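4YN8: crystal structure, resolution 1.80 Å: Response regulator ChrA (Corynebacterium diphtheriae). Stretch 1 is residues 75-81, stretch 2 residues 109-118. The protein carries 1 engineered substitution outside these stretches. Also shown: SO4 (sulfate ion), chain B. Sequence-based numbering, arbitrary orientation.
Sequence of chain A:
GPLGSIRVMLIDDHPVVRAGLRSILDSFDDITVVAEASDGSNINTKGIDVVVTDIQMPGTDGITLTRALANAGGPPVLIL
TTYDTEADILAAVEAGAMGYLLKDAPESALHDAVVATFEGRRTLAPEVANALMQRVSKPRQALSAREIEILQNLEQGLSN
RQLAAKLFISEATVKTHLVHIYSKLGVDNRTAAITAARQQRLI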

# COMPACT_ATOMS: atom_id res chain seq x y z
N PRO A 75 1.40 16.45 15.55
CA PRO A 75 -0.04 16.23 15.68
C PRO A 75 -0.45 14.91 15.07
O PRO A 75 0.30 14.34 14.32
CB PRO A 75 -0.67 17.38 14.91
CG PRO A 75 0.40 17.93 14.06
CD PRO A 75 1.75 17.55 14.63
N PRO A 76 -1.61 14.41 15.47
CA PRO A 76 -2.12 13.16 14.91
C PRO A 76 -2.53 13.37 13.47
O PRO A 76 -2.85 14.48 13.05
CB PRO A 76 -3.34 12.87 15.79
CG PRO A 76 -3.84 14.17 16.22
CD PRO A 76 -2.57 14.99 16.44
N VAL A 77 -2.50 12.27 12.71
CA VAL A 77 -2.67 12.27 11.25
C VAL A 77 -3.88 11.42 10.85
O VAL A 77 -4.07 10.32 11.39
CB VAL A 77 -1.45 11.69 10.58
CG1 VAL A 77 -1.61 11.55 9.06
CG2 VAL A 77 -0.23 12.51 10.97
N LEU A 78 -4.70 11.98 9.98
CA LEU A 78 -5.75 11.25 9.30
C LEU A 78 -5.30 11.07 7.86
O LEU A 78 -5.11 12.07 7.13
CB LEU A 78 -7.09 12.01 9.38
CG LEU A 78 -8.21 11.53 8.47
CD1 LEU A 78 -8.55 10.10 8.92
CD2 LEU A 78 -9.39 12.48 8.64
N ILE A 79 -5.13 9.81 7.40
CA ILE A 79 -4.77 9.52 6.03
C ILE A 79 -6.03 9.27 5.22
O ILE A 79 -6.90 8.48 5.64
CB ILE A 79 -3.85 8.28 5.93
CG1 ILE A 79 -2.50 8.61 6.51
CG2 ILE A 79 -3.74 7.77 4.51
CD1 ILE A 79 -1.55 7.40 6.59
N LEU A 80 -6.09 9.96 4.10
CA LEU A 80 -7.18 9.81 3.11
C LEU A 80 -6.68 9.13 1.87
O LEU A 80 -5.60 9.43 1.35
CB LEU A 80 -7.79 11.12 2.75
CG LEU A 80 -8.35 12.00 3.87
CD1 LEU A 80 -8.96 13.30 3.36
CD2 LEU A 80 -9.34 11.29 4.75
N THR A 81 -7.48 8.20 1.37
CA THR A 81 -7.10 7.57 0.12
C THR A 81 -8.34 7.21 -0.67
O THR A 81 -9.43 7.66 -0.34
CB THR A 81 -6.15 6.41 0.40
OG1 THR A 81 -5.45 6.00 -0.80
CG2 THR A 81 -6.84 5.24 1.07
N ALA A 109 -18.88 11.47 7.93
CA ALA A 109 -17.78 10.53 8.29
C ALA A 109 -16.43 11.21 8.27
O ALA A 109 -15.58 10.93 9.14
CB ALA A 109 -17.78 9.30 7.39
N LEU A 110 -16.22 12.12 7.34
CA LEU A 110 -14.98 12.90 7.34
C LEU A 110 -14.94 13.80 8.59
O LEU A 110 -13.93 13.85 9.25
CB LEU A 110 -14.85 13.74 6.08
CG LEU A 110 -13.62 14.64 6.04
CD1 LEU A 110 -12.34 13.82 6.23
CD2 LEU A 110 -13.60 15.32 4.70
N HIS A 111 -16.05 14.47 8.91
CA HIS A 111 -16.12 15.26 10.12
C HIS A 111 -15.81 14.43 11.34
O HIS A 111 -14.98 14.79 12.18
CB HIS A 111 -17.53 15.90 10.26
CG HIS A 111 -17.79 16.44 11.62
ND1 HIS A 111 -18.26 15.64 12.66
CD2 HIS A 111 -17.61 17.67 12.15
CE1 HIS A 111 -18.32 16.36 13.77
NE2 HIS A 111 -17.97 17.60 13.47
N ASP A 112 -16.48 13.28 11.47
CA ASP A 112 -16.28 12.45 12.61
C ASP A 112 -14.84 11.91 12.72
O ASP A 112 -14.33 11.76 13.86
CB ASP A 112 -17.25 11.28 12.57
CG ASP A 112 -18.71 11.72 12.81
OD1 ASP A 112 -18.98 12.95 13.03
OD2 ASP A 112 -19.62 10.83 12.72
N ALA A 113 -14.25 11.60 11.57
CA ALA A 113 -12.82 11.16 11.53
C ALA A 113 -11.85 12.26 11.99
O ALA A 113 -10.91 12.00 12.74
CB ALA A 113 -12.43 10.66 10.16
N VAL A 114 -12.13 13.49 11.59
CA VAL A 114 -11.32 14.61 12.10
C VAL A 114 -11.45 14.79 13.60
O VAL A 114 -10.45 14.93 14.35
CB VAL A 114 -11.61 15.90 11.35
CG1 VAL A 114 -10.89 17.07 11.99
CG2 VAL A 114 -11.20 15.76 9.87
N VAL A 115 -12.66 14.74 14.10
CA VAL A 115 -12.83 14.86 15.52
C VAL A 115 -12.18 13.74 16.29
O VAL A 115 -11.52 13.95 17.31
CB VAL A 115 -14.35 14.95 15.89
CG1 VAL A 115 -14.53 14.84 17.39
CG2 VAL A 115 -14.97 16.24 15.35
N ALA A 116 -12.36 12.50 15.84
CA ALA A 116 -11.76 11.32 16.48
C ALA A 116 -10.26 11.41 16.53
O ALA A 116 -9.64 11.16 17.54
CB ALA A 116 -12.13 10.07 15.73
N THR A 117 -9.68 11.87 15.42
CA THR A 117 -8.22 12.02 15.31
C THR A 117 -7.72 13.04 16.30
O THR A 117 -6.71 12.81 16.96
CB THR A 117 -7.84 12.39 13.87
OG1 THR A 117 -8.28 11.33 12.99
CG2 THR A 117 -6.30 12.52 13.69
N PHE A 118 -8.41 14.16 16.38
CA PHE A 118 -8.10 15.21 17.36
C PHE A 118 -8.15 14.71 18.80
O PHE A 118 -7.32 15.08 19.62
CB PHE A 118 -9.05 16.35 17.20
CG PHE A 118 -8.81 17.51 18.14
CD1 PHE A 118 -7.56 18.10 18.22
CD2 PHE A 118 -9.86 18.01 18.89
CE1 PHE A 118 -7.33 19.21 19.05
CE2 PHE A 118 -9.65 19.12 19.71
CZ PHE A 118 -8.39 19.72 19.78
S SO4 B . -4.00 8.58 -2.62
O1 SO4 B . -5.38 8.87 -3.04
O2 SO4 B . -3.50 7.42 -3.35
O3 SO4 B . -2.99 9.65 -2.81
O4 SO4 B . -3.97 8.26 -1.12

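The contact between the strand 77-81 and the helix 109-118 is built around one side chain, that of L78. Its CA-to-CB bond points toward the helix, and with chi1 at t and chi2 at p the methyl CD2 reaches a pocket lined by three helical residues. L78 CD2 lies 3.9 Å from A113 CB, 3.9 Å from V114 CG2 and 4.0 Å from L110 CD1, all ordinary van der Waals separations between apolar groups. Leucine suits this place because it combines a branched, wholly apolar end with enough length to span the gap between strand and helix, whose axes come no closer than 8.5 Å.

The helix supplies the pocket with side chains of different sizes. A113 points toward the strand, and its single methyl group lets L78 come in close to the helix backbone. V114 is directed sideways, yet its CG2 still touches L78. L110 also leaves the helix sideways, but its t, p conformation brings its end nearer to the strand, so that CD1 meets both L78 and the next strand residue that faces this way, L80. The latter contact, L80 CD2 to L110 CD1 at 4.2 Å, is looser, and L80 gives up much less surface to the helix than L78 does. The alternation is that of a β-strand: L78 and L80 point toward the helix, whereas V77 points away and I79 is out of reach. In the helix, L110, A113, V114 and T117 recur at intervals of three and four residues, as expected for one face of an α-helix. The two segments run in roughly opposite directions, at 149°, so L80 lies near L110 while P76 lies near T117.

At this second end the contact becomes more polar in composition. T117 points toward the strand and has the largest area covered by the other stretch, 81 Å², just above the 79 Å² of L78. T117 OG1 is 3.9 Å from L78 CB, but the hydroxyl finds its partner within the helix: T117 OG1 donates a hydrogen bond to A113 O at 2.7 Å, one turn earlier, while T117 N bonds the same carbonyl at 3.0 Å. The m rotamer makes this possible, and a buried hydroxyl is thereby satisfied without help from the strand. Threonine's methyl meanwhile packs on the other stretch, with T117 CG2 3.6 Å from P76 CB and 3.9 Å from V77 O.

P76 completes the edge just before the strand begins. Its CA-to-CB bond points toward the helix, and the ring lies against T117, with P76 CG 3.3 Å from T117 O. Proline offers a compact, largely apolar surface here, and its nitrogen has no hydrogen to donate. No hydrogen bond crosses between the stretches; the association rests on packing, which buries 309 Å² summed over both sides. Beyond the packed face, H111 points away from the strand and H111 ND1 donates a hydrogen bond to D112 OD1 at 2.8 Å.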